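Local coordinates for alpha-L-arabinofuranosidase B (Aspergillus kawachii, PDB 6SXT), which hydrolyses terminal non-reducing alpha-L-arabinofuranosyl residues from arabinoxylan, L-arabinan, arabinogalactan and related oligosaccharides, at residues 20-24 with 311-317; 143-147 with 295-300; 162-166 with 289-295. Numbering follows the deposited sequence.

Contact 1: 20-24 with 311-317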
ATOM      1  N   SER A  20       3.560   8.617  10.034  1.00 13.33           N
ATOM      2  CA  SER A  20       4.514   8.353   8.938  1.00 14.23           C
ATOM      3  C   SER A  20       5.397   7.188   9.309  1.00 14.80           C
ATOM      4  O   SER A  20       5.898   7.140  10.441  1.00 15.33           O
ATOM      5  CB  SER A  20       5.416   9.561   8.639  1.00 13.44           C
ATOM      6  OG  SER A  20       6.290   9.219   7.567  1.00 13.62           O
ATOM      7  N   THR A  21       5.645   6.307   8.339  1.00 14.03           N
ATOM      8  CA  THR A  21       6.640   5.246   8.478  1.00 13.06           C
ATOM      9  C   THR A  21       7.974   5.684   7.905  1.00 14.12           C
ATOM     10  O   THR A  21       8.938   4.940   8.060  1.00 14.78           O
ATOM     11  CB  THR A  21       6.123   3.927   7.909  1.00 13.52           C
ATOM     12  OG1 THR A  21       5.825   4.156   6.520  1.00 14.63           O
ATOM     13  CG2 THR A  21       4.917   3.411   8.645  1.00 14.30           C
ATOM     14  N   THR A  22       8.018   6.800   7.198  1.00 13.90           N
ATOM     15  CA  THR A  22       9.255   7.273   6.555  1.00 13.40           C
ATOM     16  C   THR A  22      10.035   8.251   7.421  1.00 13.91           C
ATOM     17  O   THR A  22      11.269   8.235   7.331  1.00 14.66           O
ATOM     18  CB  THR A  22       8.999   7.809   5.159  1.00 15.73           C
ATOM     19  OG1 THR A  22       8.196   8.970   5.315  1.00 14.67           O
ATOM     20  CG2 THR A  22       8.340   6.765   4.273  1.00 15.15           C
ATOM     21  N   ARG A  23       9.363   9.158   8.125  1.00 13.76           N
ATOM     22  CA  ARG A  23      10.086  10.263   8.796  1.00 13.65           C
ATOM     23  C   ARG A  23       9.307  10.872   9.936  1.00 14.18           C
ATOM     24  O   ARG A  23       8.068  10.785  10.019  1.00 14.78           O
ATOM     25  CB  ARG A  23      10.468  11.337   7.787  1.00 14.93           C
ATOM     26  CG  ARG A  23       9.288  12.059   7.150  1.00 15.02           C
ATOM     27  CD  ARG A  23       9.804  13.248   6.364  1.00 16.17           C
ATOM     28  NE  ARG A  23       8.744  14.020   5.741  1.00 15.44           N
ATOM     29  CZ  ARG A  23       8.774  15.349   5.630  1.00 15.77           C
ATOM     30  NH1 ARG A  23       9.785  16.068   6.100  1.00 16.67           N
ATOM     31  NH2 ARG A  23       7.749  15.949   5.057  1.00 15.73           N
ATOM     32  N   ALA A  24      10.050  11.514  10.825  1.00 14.29           N
ATOM     33  CA  ALA A  24       9.459  12.413  11.812  1.00 15.19           C
ATOM     34  C   ALA A  24       8.790  13.596  11.130  1.00 14.61           C
ATOM     35  O   ALA A  24       9.349  14.132  10.125  1.00 15.44           O
ATOM     36  CB  ALA A  24      10.579  12.908  12.737  1.00 14.86           C
ATOM     37  N   ASN A 311       8.374  21.750   2.426  1.00 16.19           N
ATOM     38  CA  ASN A 311       9.051  20.808   3.338  1.00 15.49           C
ATOM     39  C   ASN A 311       9.060  19.418   2.696  1.00 14.71           C
ATOM     40  O   ASN A 311      10.102  18.741   2.725  1.00 16.14           O
ATOM     41  CB  ASN A 311       8.411  20.882   4.695  1.00 16.12           C
ATOM     42  CG  ASN A 311       9.029  19.902   5.654  1.00 18.30           C
ATOM     43  OD1 ASN A 311       8.743  18.696   5.579  1.00 17.14           O
ATOM     44  ND2 ASN A 311       9.929  20.394   6.493  1.00 19.35           N
ATOM     45  N   ILE A 312       7.916  18.947   2.202  1.00 15.19           N
ATOM     46  CA  ILE A 312       7.813  17.630   1.532  1.00 15.42           C
ATOM     47  C   ILE A 312       8.797  17.551   0.379  1.00 15.43           C
ATOM     48  O   ILE A 312       9.540  16.580   0.266  1.00 15.03           O
ATOM     49  CB  ILE A 312       6.357  17.375   1.120  1.00 14.88           C
ATOM     50  CG1 ILE A 312       5.462  17.231   2.331  1.00 15.32           C
ATOM     51  CG2 ILE A 312       6.321  16.132   0.265  1.00 16.60           C
ATOM     52  CD1 ILE A 312       3.985  17.333   1.991  1.00 15.99           C
ATOM     53  N   VAL A 313       8.831  18.549  -0.480  1.00 15.35           N
ATOM     54  CA  VAL A 313       9.744  18.580  -1.636  1.00 15.58           C
ATOM     55  C   VAL A 313      11.186  18.476  -1.098  1.00 16.99           C
ATOM     56  O   VAL A 313      11.992  17.699  -1.670  1.00 16.89           O
ATOM     57  CB  VAL A 313       9.532  19.836  -2.495  1.00 15.80           C
ATOM     58  CG1 VAL A 313      10.643  20.005  -3.516  1.00 17.92           C
ATOM     59  CG2 VAL A 313       8.185  19.755  -3.207  1.00 18.01           C
ATOM     60  N   ALA A 314      11.491  19.172  -0.042  1.00 16.39           N
ATOM     61  CA  ALA A 314      12.884  19.138   0.494  1.00 17.29           C
ATOM     62  C   ALA A 314      13.211  17.787   1.112  1.00 17.86           C
ATOM     63  O   ALA A 314      14.421  17.481   1.261  1.00 18.84           O
ATOM     64  CB  ALA A 314      13.095  20.258   1.475  1.00 18.56           C
ATOM     65  N   ALA A 315      12.234  16.993   1.504  1.00 16.52           N
ATOM     66  CA  ALA A 315      12.478  15.612   1.985  1.00 16.82           C
ATOM     67  C   ALA A 315      12.982  14.724   0.851  1.00 16.86           C
ATOM     68  O   ALA A 315      13.563  13.658   1.151  1.00 17.69           O
ATOM     69  CB  ALA A 315      11.271  15.030   2.639  1.00 16.82           C
ATOM     70  N   LYS A 316      12.752  15.078  -0.405  1.00 15.40           N
ATOM     71  CA  LYS A 316      13.313  14.411  -1.599  1.00 15.85           C
ATOM     72  C   LYS A 316      12.962  12.921  -1.658  1.00 16.28           C
ATOM     73  O   LYS A 316      13.829  12.035  -1.664  1.00 15.95           O
ATOM     74  CB  LYS A 316      14.825  14.628  -1.714  1.00 18.56           C
ATOM     75  CG  LYS A 316      15.153  16.080  -2.029  1.00 21.39           C
ATOM     76  CD  LYS A 316      16.641  16.387  -1.979  1.00 27.65           C
ATOM     77  CE  LYS A 316      16.887  17.814  -2.447  1.00 35.23           C
ATOM     78  NZ  LYS A 316      18.325  18.160  -2.338  1.00 47.43           N
ATOM     79  N   TYR A 317      11.674  12.655  -1.804  1.00 14.11           N
ATOM     80  CA  TYR A 317      11.160  11.299  -2.079  1.00 15.41           C
ATOM     81  C   TYR A 317      11.591  10.848  -3.472  1.00 15.49           C
ATOM     82  O   TYR A 317      11.375  11.576  -4.466  1.00 16.32           O
ATOM     83  CB  TYR A 317       9.631  11.271  -2.029  1.00 15.14           C
ATOM     84  CG  TYR A 317       9.000  11.104  -0.667  1.00 14.95           C
ATOM     85  CD1 TYR A 317       8.695  12.170   0.123  1.00 14.56           C
ATOM     86  CD2 TYR A 317       8.732   9.840  -0.172  1.00 15.25           C
ATOM     87  CE1 TYR A 317       8.140  12.017   1.393  1.00 15.36           C
ATOM     88  CE2 TYR A 317       8.209   9.670   1.096  1.00 14.41           C
ATOM     89  CZ  TYR A 317       7.865  10.759   1.875  1.00 15.19           C
ATOM     90  OH  TYR A 317       7.331  10.552   3.120  1.00 15.58           O
TER
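An ST turn where strand 15-20 runs out into a loop of the catalytic beta-sandwich domain meets the C-terminal end of helix 302-315 in this buried polar contact. S20 OG accepts from the backbone: T22 N lies 3.0 Å and R23 N 3.1 Å from S20 OG, the second bond completing an ST motif. The loop sends the T22 and R23 side chains toward 311-317. T22 OG1 and Y317 OH are 2.8 Å apart, with Y317 reached just after K316, whose positive phi takes the chain out of the helix. R23 extends to the helix, with N311 OD1 at the edge of its guanidinium, near the plane. E292, on strand 288-296, binds both sides, forming a salt bridge with R23 NE and a hydrogen bond with Y317 OH. I312 CG1 sits at the guanidinium edge, 3.8 Å from R23 NH2, and A315 CB packs over one face, 3.9 Å from R23 NH1. N311 OD1 accepts two hydrogen bonds, 2.9 Å from R23 NH1 and 3.0 Å from R23 NH2.

Contact 2: 143-147 with 295-300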
ATOM      1  N   GLU A 143     -16.866  21.157  12.939  1.00 21.01           N
ATOM      2  CA  GLU A 143     -15.593  21.814  13.300  1.00 21.18           C
ATOM      3  C   GLU A 143     -14.605  21.734  12.122  1.00 18.97           C
ATOM      4  O   GLU A 143     -14.593  20.714  11.406  1.00 20.50           O
ATOM      5  CB  GLU A 143     -14.931  21.185  14.513  1.00 21.01           C
ATOM      6  CG  GLU A 143     -15.713  21.431  15.809  1.00 24.05           C
ATOM      7  CD  GLU A 143     -15.265  20.548  16.946  1.00 27.62           C
ATOM      8  OE1 GLU A 143     -14.402  19.641  16.764  1.00 24.08           O
ATOM      9  OE2 GLU A 143     -15.775  20.789  18.059  1.00 29.35           O
ATOM     10  N   ALA A 144     -13.758  22.750  12.050  1.00 19.83           N
ATOM     11  CA  ALA A 144     -12.763  22.854  10.983  1.00 19.13           C
ATOM     12  C   ALA A 144     -11.632  21.853  11.220  1.00 19.99           C
ATOM     13  O   ALA A 144     -11.157  21.668  12.333  1.00 19.86           O
ATOM     14  CB  ALA A 144     -12.244  24.235  10.880  1.00 21.54           C
ATOM     15  N   GLU A 145     -11.117  21.383  10.094  1.00 17.50           N
ATOM     16  CA  GLU A 145      -9.889  20.555  10.096  1.00 17.91           C
ATOM     17  C   GLU A 145      -9.173  20.686   8.756  1.00 17.97           C
ATOM     18  O   GLU A 145      -9.768  20.997   7.743  1.00 17.97           O
ATOM     19  CB  GLU A 145     -10.213  19.074  10.341  1.00 17.22           C
ATOM     20  CG  GLU A 145     -11.047  18.413   9.275  1.00 16.90           C
ATOM     21  CD  GLU A 145     -11.384  16.960   9.486  1.00 16.60           C
ATOM     22  OE1 GLU A 145     -10.868  16.378  10.478  1.00 17.96           O
ATOM     23  OE2 GLU A 145     -12.201  16.411   8.733  1.00 17.50           O
ATOM     24  N   GLY A 146      -7.906  20.331   8.782  1.00 16.95           N
ATOM     25  CA  GLY A 146      -7.156  20.040   7.552  1.00 17.29           C
ATOM     26  C   GLY A 146      -6.478  18.693   7.672  1.00 16.16           C
ATOM     27  O   GLY A 146      -6.440  18.107   8.749  1.00 16.23           O
ATOM     28  N   MET A 147      -5.982  18.223   6.551  1.00 14.99           N
ATOM     29  CA  MET A 147      -5.262  16.957   6.475  1.00 14.40           C
ATOM     30  C   MET A 147      -4.390  17.014   5.234  1.00 15.50           C
ATOM     31  O   MET A 147      -4.638  17.804   4.288  1.00 16.16           O
ATOM     32  CB  MET A 147      -6.193  15.764   6.467  1.00 15.47           C
ATOM     33  CG  MET A 147      -7.139  15.716   5.300  1.00 16.04           C
ATOM     34  SD  MET A 147      -8.609  14.687   5.637  1.00 17.76           S
ATOM     35  CE  MET A 147      -9.577  15.756   6.685  1.00 18.53           C
ATOM     36  N   MET A 295      -3.623  14.995  10.360  1.00 15.04           N
ATOM     37  CA  MET A 295      -4.918  15.696  10.514  1.00 15.09           C
ATOM     38  C   MET A 295      -4.688  16.815  11.514  1.00 16.52           C
ATOM     39  O   MET A 295      -3.878  16.667  12.446  1.00 15.74           O
ATOM     40  CB  MET A 295      -6.032  14.777  11.021  1.00 15.91           C
ATOM     41  CG  MET A 295      -6.336  13.681  10.010  1.00 15.86           C
ATOM     42  SD  MET A 295      -7.456  12.428  10.714  1.00 17.76           S
ATOM     43  CE  MET A 295      -8.952  13.406  10.959  1.00 19.62           C
ATOM     44  N   THR A 296      -5.339  17.941  11.261  1.00 16.49           N
ATOM     45  CA  THR A 296      -5.196  19.160  12.082  1.00 17.02           C
ATOM     46  C   THR A 296      -6.516  19.545  12.729  1.00 17.57           C
ATOM     47  O   THR A 296      -7.559  19.090  12.337  1.00 17.90           O
ATOM     48  CB  THR A 296      -4.652  20.353  11.294  1.00 16.79           C
ATOM     49  OG1 THR A 296      -5.722  20.875  10.486  1.00 17.82           O
ATOM     50  CG2 THR A 296      -3.472  20.012  10.434  1.00 17.18           C
ATOM     51  N   SER A 297      -6.402  20.397  13.741  1.00 19.00           N
ATOM     52  CA  SER A 297      -7.549  21.163  14.291  0.50 20.62           C
ATOM     53  C   SER A 297      -7.519  22.546  13.657  1.00 22.93           C
ATOM     54  O   SER A 297      -6.480  23.137  13.667  1.00 28.46           O
ATOM     55  CB  SER A 297      -7.442  21.217  15.800  0.50 23.46           C
ATOM     56  OG  SER A 297      -8.335  22.173  16.336  0.50 24.40           O
ATOM     57  N   GLY A 298      -8.621  23.045  13.162  1.00 20.46           N
ATOM     58  CA  GLY A 298      -8.651  24.328  12.475  1.00 20.35           C
ATOM     59  C   GLY A 298      -8.487  24.141  10.977  1.00 21.32           C
ATOM     60  O   GLY A 298      -7.979  23.109  10.501  1.00 23.23           O
ATOM     61  N   TYR A 299      -8.755  25.199  10.246  1.00 20.63           N
ATOM     62  CA  TYR A 299      -8.773  25.209   8.785  1.00 19.61           C
ATOM     63  C   TYR A 299      -7.490  25.838   8.284  1.00 20.08           C
ATOM     64  O   TYR A 299      -7.285  27.031   8.421  1.00 20.10           O
ATOM     65  CB  TYR A 299      -9.953  26.047   8.280  1.00 20.78           C
ATOM     66  CG  TYR A 299     -10.241  25.928   6.820  1.00 20.32           C
ATOM     67  CD1 TYR A 299     -11.080  24.959   6.313  1.00 20.00           C
ATOM     68  CD2 TYR A 299      -9.783  26.889   5.931  1.00 22.74           C
ATOM     69  CE1 TYR A 299     -11.408  24.884   4.975  1.00 21.18           C
ATOM     70  CE2 TYR A 299     -10.109  26.833   4.584  1.00 23.78           C
ATOM     71  CZ  TYR A 299     -10.936  25.840   4.099  1.00 21.95           C
ATOM     72  OH  TYR A 299     -11.309  25.736   2.805  1.00 23.60           O
ATOM     73  N   PRO A 300      -6.503  25.053   7.776  1.00 18.00           N
ATOM     74  CA  PRO A 300      -5.201  25.647   7.474  1.00 18.32           C
ATOM     75  C   PRO A 300      -5.284  26.651   6.330  1.00 18.67           C
ATOM     76  O   PRO A 300      -6.062  26.457   5.393  1.00 17.89           O
ATOM     77  CB  PRO A 300      -4.361  24.459   6.989  1.00 19.49           C
ATOM     78  CG  PRO A 300      -5.028  23.276   7.626  1.00 20.56           C
ATOM     79  CD  PRO A 300      -6.510  23.600   7.579  1.00 18.72           C
TER
HETATM   80  O   HOH W   1      -9.254  16.749  12.810  1.00 19.22           O
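Strands 145-152 and 288-296 run antiparallel, and M147 and M295 form a non-hydrogen-bonded pair with their CA atoms 4.2 Å apart. Next to it, T296 N donates to G146 O over 2.7 Å, and M295 CA makes a CA-H...O contact of 3.4 Å with the same G146 O. The return bond is not the usual backbone one: G146 N donates to the side chain of T296, 2.8 Å from T296 OG1, while T296 O lies 3.5 Å from E145 CA. Farther out the 295-300 chain bends at G298, whose positive phi suits glycine, and G298 N donates to A144 O at 3.0 Å. Beyond the bend P300 CD packs 3.6 Å from G146 CA; a side chain at G146 would collide with the proline ring. A144 CB meets Y299 CB at 3.9 Å, and M147 CB meets M295 CG at 4.1 Å on the sheet face that the two methionines share. E145 OE1 lies 3.6 Å from M295 CE and accepts from N166 ND2. Water 1 donates to E145 OE1 and to T296 O, 2.9 Å from each. The T296 hydroxyl takes the G146 N-H and the water takes T296 O, so one rung of the pairing is replaced by side chain and solvent, between the backbone bonds of T296 N to G146 O and of G298 N to A144 O.

Contact 3: 162-166 with 289-295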
ATOM      1  N   PHE A 162      -9.860   3.980  -1.026  1.00 16.83           N
ATOM      2  CA  PHE A 162      -8.504   4.213  -0.456  1.00 16.05           C
ATOM      3  C   PHE A 162      -8.528   5.595   0.187  1.00 15.50           C
ATOM      4  O   PHE A 162      -8.288   6.615  -0.497  1.00 15.74           O
ATOM      5  CB  PHE A 162      -7.410   4.101  -1.523  1.00 15.47           C
ATOM      6  CG  PHE A 162      -6.055   4.227  -0.887  1.00 16.09           C
ATOM      7  CD1 PHE A 162      -5.580   3.183  -0.133  1.00 15.65           C
ATOM      8  CD2 PHE A 162      -5.323   5.410  -0.940  1.00 18.22           C
ATOM      9  CE1 PHE A 162      -4.369   3.254   0.529  1.00 16.75           C
ATOM     10  CE2 PHE A 162      -4.112   5.500  -0.256  1.00 19.15           C
ATOM     11  CZ  PHE A 162      -3.648   4.427   0.460  1.00 17.27           C
ATOM     12  N   ASP A 163      -8.855   5.641   1.461  1.00 15.00           N
ATOM     13  CA  ASP A 163      -9.086   6.886   2.204  1.00 15.24           C
ATOM     14  C   ASP A 163      -8.027   7.120   3.288  1.00 15.74           C
ATOM     15  O   ASP A 163      -7.471   6.182   3.842  1.00 17.37           O
ATOM     16  CB  ASP A 163     -10.441   6.990   2.878  1.00 16.96           C
ATOM     17  CG  ASP A 163     -11.638   7.097   1.978  1.00 18.93           C
ATOM     18  OD1 ASP A 163     -11.489   7.115   0.750  1.00 17.51           O
ATOM     19  OD2 ASP A 163     -12.791   7.104   2.579  1.00 18.86           O
ATOM     20  N   TYR A 164      -7.836   8.382   3.628  1.00 15.30           N
ATOM     21  CA  TYR A 164      -7.112   8.775   4.849  1.00 14.52           C
ATOM     22  C   TYR A 164      -7.846   9.967   5.424  1.00 14.79           C
ATOM     23  O   TYR A 164      -7.991  11.010   4.743  1.00 15.22           O
ATOM     24  CB  TYR A 164      -5.652   9.153   4.582  1.00 13.85           C
ATOM     25  CG  TYR A 164      -4.928   9.666   5.795  1.00 13.41           C
ATOM     26  CD1 TYR A 164      -4.699   8.840   6.883  1.00 14.31           C
ATOM     27  CD2 TYR A 164      -4.510  10.989   5.918  1.00 14.21           C
ATOM     28  CE1 TYR A 164      -4.044   9.281   8.019  1.00 14.11           C
ATOM     29  CE2 TYR A 164      -3.832  11.450   7.032  1.00 15.36           C
ATOM     30  CZ  TYR A 164      -3.590  10.599   8.104  1.00 15.01           C
ATOM     31  OH  TYR A 164      -2.945  11.091   9.208  1.00 15.18           O
ATOM     32  N   GLY A 165      -8.325   9.839   6.666  1.00 14.17           N
ATOM     33  CA  GLY A 165      -8.921  10.973   7.366  1.00 15.35           C
ATOM     34  C   GLY A 165     -10.057  10.610   8.294  1.00 15.78           C
ATOM     35  O   GLY A 165     -10.046   9.554   8.914  1.00 15.78           O
ATOM     36  N   ASN A 166     -11.023  11.518   8.412  1.00 16.60           N
ATOM     37  CA  ASN A 166     -12.018  11.543   9.502  1.00 15.87           C
ATOM     38  C   ASN A 166     -13.183  10.618   9.144  1.00 17.04           C
ATOM     39  O   ASN A 166     -13.712  10.710   8.008  1.00 16.63           O
ATOM     40  CB  ASN A 166     -12.505  12.978   9.689  1.00 16.78           C
ATOM     41  CG  ASN A 166     -13.117  13.285  11.041  1.00 16.70           C
ATOM     42  OD1 ASN A 166     -13.976  12.515  11.500  1.00 16.98           O
ATOM     43  ND2 ASN A 166     -12.671  14.345  11.691  1.00 17.44           N
ATOM     44  N   THR A 289      -0.788   3.410  -1.530  1.00 15.02           N
ATOM     45  CA  THR A 289       0.388   3.474  -0.686  1.00 13.20           C
ATOM     46  C   THR A 289       0.415   4.807   0.044  1.00 14.10           C
ATOM     47  O   THR A 289       0.298   5.855  -0.613  1.00 14.55           O
ATOM     48  CB  THR A 289       1.690   3.360  -1.490  1.00 15.29           C
ATOM     49  OG1 THR A 289       1.711   2.099  -2.159  1.00 15.71           O
ATOM     50  CG2 THR A 289       2.922   3.456  -0.619  1.00 15.08           C
ATOM     51  N   PHE A 290       0.642   4.736   1.336  1.00 14.33           N
ATOM     52  CA  PHE A 290       0.730   5.904   2.233  1.00 13.94           C
ATOM     53  C   PHE A 290       2.150   6.038   2.749  1.00 14.83           C
ATOM     54  O   PHE A 290       2.729   5.052   3.259  1.00 14.42           O
ATOM     55  CB  PHE A 290      -0.234   5.715   3.400  1.00 14.56           C
ATOM     56  CG  PHE A 290      -0.220   6.772   4.471  1.00 14.17           C
ATOM     57  CD1 PHE A 290      -1.105   7.824   4.437  1.00 15.33           C
ATOM     58  CD2 PHE A 290       0.628   6.658   5.564  1.00 15.06           C
ATOM     59  CE1 PHE A 290      -1.176   8.765   5.452  1.00 14.82           C
ATOM     60  CE2 PHE A 290       0.587   7.614   6.582  1.00 16.25           C
ATOM     61  CZ  PHE A 290      -0.326   8.664   6.529  1.00 14.36           C
ATOM     62  N   TYR A 291       2.721   7.235   2.626  1.00 14.13           N
ATOM     63  CA  TYR A 291       4.090   7.486   3.154  1.00 13.56           C
ATOM     64  C   TYR A 291       4.036   8.344   4.429  1.00 14.33           C
ATOM     65  O   TYR A 291       4.822   8.103   5.365  1.00 14.66           O
ATOM     66  CB  TYR A 291       4.918   8.190   2.068  1.00 12.96           C
ATOM     67  CG  TYR A 291       5.134   7.321   0.851  1.00 13.46           C
ATOM     68  CD1 TYR A 291       5.991   6.234   0.848  1.00 13.43           C
ATOM     69  CD2 TYR A 291       4.472   7.592  -0.332  1.00 14.27           C
ATOM     70  CE1 TYR A 291       6.191   5.447  -0.273  1.00 13.97           C
ATOM     71  CE2 TYR A 291       4.658   6.807  -1.442  1.00 14.04           C
ATOM     72  CZ  TYR A 291       5.513   5.743  -1.435  1.00 14.69           C
ATOM     73  OH  TYR A 291       5.721   4.985  -2.563  1.00 15.81           O
ATOM     74  N   GLU A 292       3.245   9.407   4.439  1.00 13.39           N
ATOM     75  CA  GLU A 292       3.125  10.319   5.577  1.00 13.52           C
ATOM     76  C   GLU A 292       1.802  11.062   5.475  1.00 14.32           C
ATOM     77  O   GLU A 292       1.273  11.198   4.355  1.00 13.98           O
ATOM     78  CB  GLU A 292       4.294  11.321   5.645  1.00 13.50           C
ATOM     79  CG  GLU A 292       4.396  12.253   4.444  1.00 13.90           C
ATOM     80  CD  GLU A 292       5.567  13.225   4.533  1.00 14.97           C
ATOM     81  OE1 GLU A 292       6.690  12.745   4.349  1.00 14.57           O
ATOM     82  OE2 GLU A 292       5.343  14.398   4.880  1.00 13.94           O
ATOM     83  N   GLY A 293       1.321  11.539   6.598  1.00 13.92           N
ATOM     84  CA  GLY A 293       0.116  12.366   6.565  1.00 13.80           C
ATOM     85  C   GLY A 293      -0.226  12.835   7.960  1.00 13.77           C
ATOM     86  O   GLY A 293       0.287  12.306   8.950  1.00 14.23           O
ATOM     87  N   VAL A 294      -1.124  13.812   7.998  1.00 13.53           N
ATOM     88  CA  VAL A 294      -1.576  14.389   9.269  1.00 13.70           C
ATOM     89  C   VAL A 294      -3.052  14.747   9.175  1.00 14.66           C
ATOM     90  O   VAL A 294      -3.578  14.927   8.078  1.00 15.91           O
ATOM     91  CB  VAL A 294      -0.772  15.608   9.693  1.00 14.16           C
ATOM     92  CG1 VAL A 294       0.740  15.433   9.649  1.00 14.81           C
ATOM     93  CG2 VAL A 294      -1.209  16.850   8.933  1.00 15.07           C
ATOM     94  N   MET A 295      -3.623  14.995  10.360  1.00 15.04           N
ATOM     95  CA  MET A 295      -4.918  15.696  10.514  1.00 15.09           C
ATOM     96  C   MET A 295      -4.688  16.815  11.514  1.00 16.52           C
ATOM     97  O   MET A 295      -3.878  16.667  12.446  1.00 15.74           O
ATOM     98  CB  MET A 295      -6.032  14.777  11.021  1.00 15.91           C
ATOM     99  CG  MET A 295      -6.336  13.681  10.010  1.00 15.86           C
ATOM    100  SD  MET A 295      -7.456  12.428  10.714  1.00 17.76           S
ATOM    101  CE  MET A 295      -8.952  13.406  10.959  1.00 19.62           C
TER
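The Y164 ring lies between F290 and M295. F290 turns its edge to one ring face, with centroids 4.9 Å apart, planes at 50° and Y164 CD1 3.8 Å from F290 CE1. On the opposite side of the ring M295 SD is 5.4 Å from the Y164 centroid, a Met-aromatic contact. The tyrosine reaches down to the backbone of G293, where a CB would clash with Y164 CE2; Y164 OH lies 3.5 Å from G293 O, and its hydrogen-bond partner is H19 ND1 on the neighbouring strand 15-20. The contact joins two layers of the beta-sandwich catalytic domain: 162-166 and 289-295 run in nearly the same direction, 11° apart end to end, yet G165 CA and M295 CA are 6.9 Å apart and F162 CA and T289 CA 8.9 Å apart, so side chains fill the gap between layers. At one end F162 CZ touches T289 N at 3.6 Å, while T289 OG1 hydrogen-bonds to H155 ND1. D163 is out of reach of 289-295 and touches the bound aziridine-derived inhibitor; the side chains of F162 and Y164 point toward 289-295, while D163 between them faces the ligand pocket. The chain then turns a corner at G165, whose backbone angles call for glycine, and G165 CA packs 3.9 Å from M295 SD. Past the corner, N166 CB meets M295 CE at 3.8 Å, and the N166 side-chain amide hydrogen-bonds to A139 O and E145 OE1 through ND2 and to G272 N through OD1.

In the fold
From the N terminus the chain passes the loop 20-24, whose partner 311-317 comes only after 286 further residues, so contact 1 closes the outermost of the three loops, within the catalytic domain. Contact 2 opens at 143-147 and contact 3 at 162-166; both are met by strand 288-296, at 289-295 for contact 3 and then 295-300 for contact 2. The three are therefore nested, 3 within 2 within 1, and none cross. Contact 2 pairs neighbouring strands of one sheet, contact 3 joins that sheet to the layer at the ligand pocket, and contact 1 brings in helix 302-315. E292 connects contacts 1 and 3; M295 is shared by contacts 2 and 3.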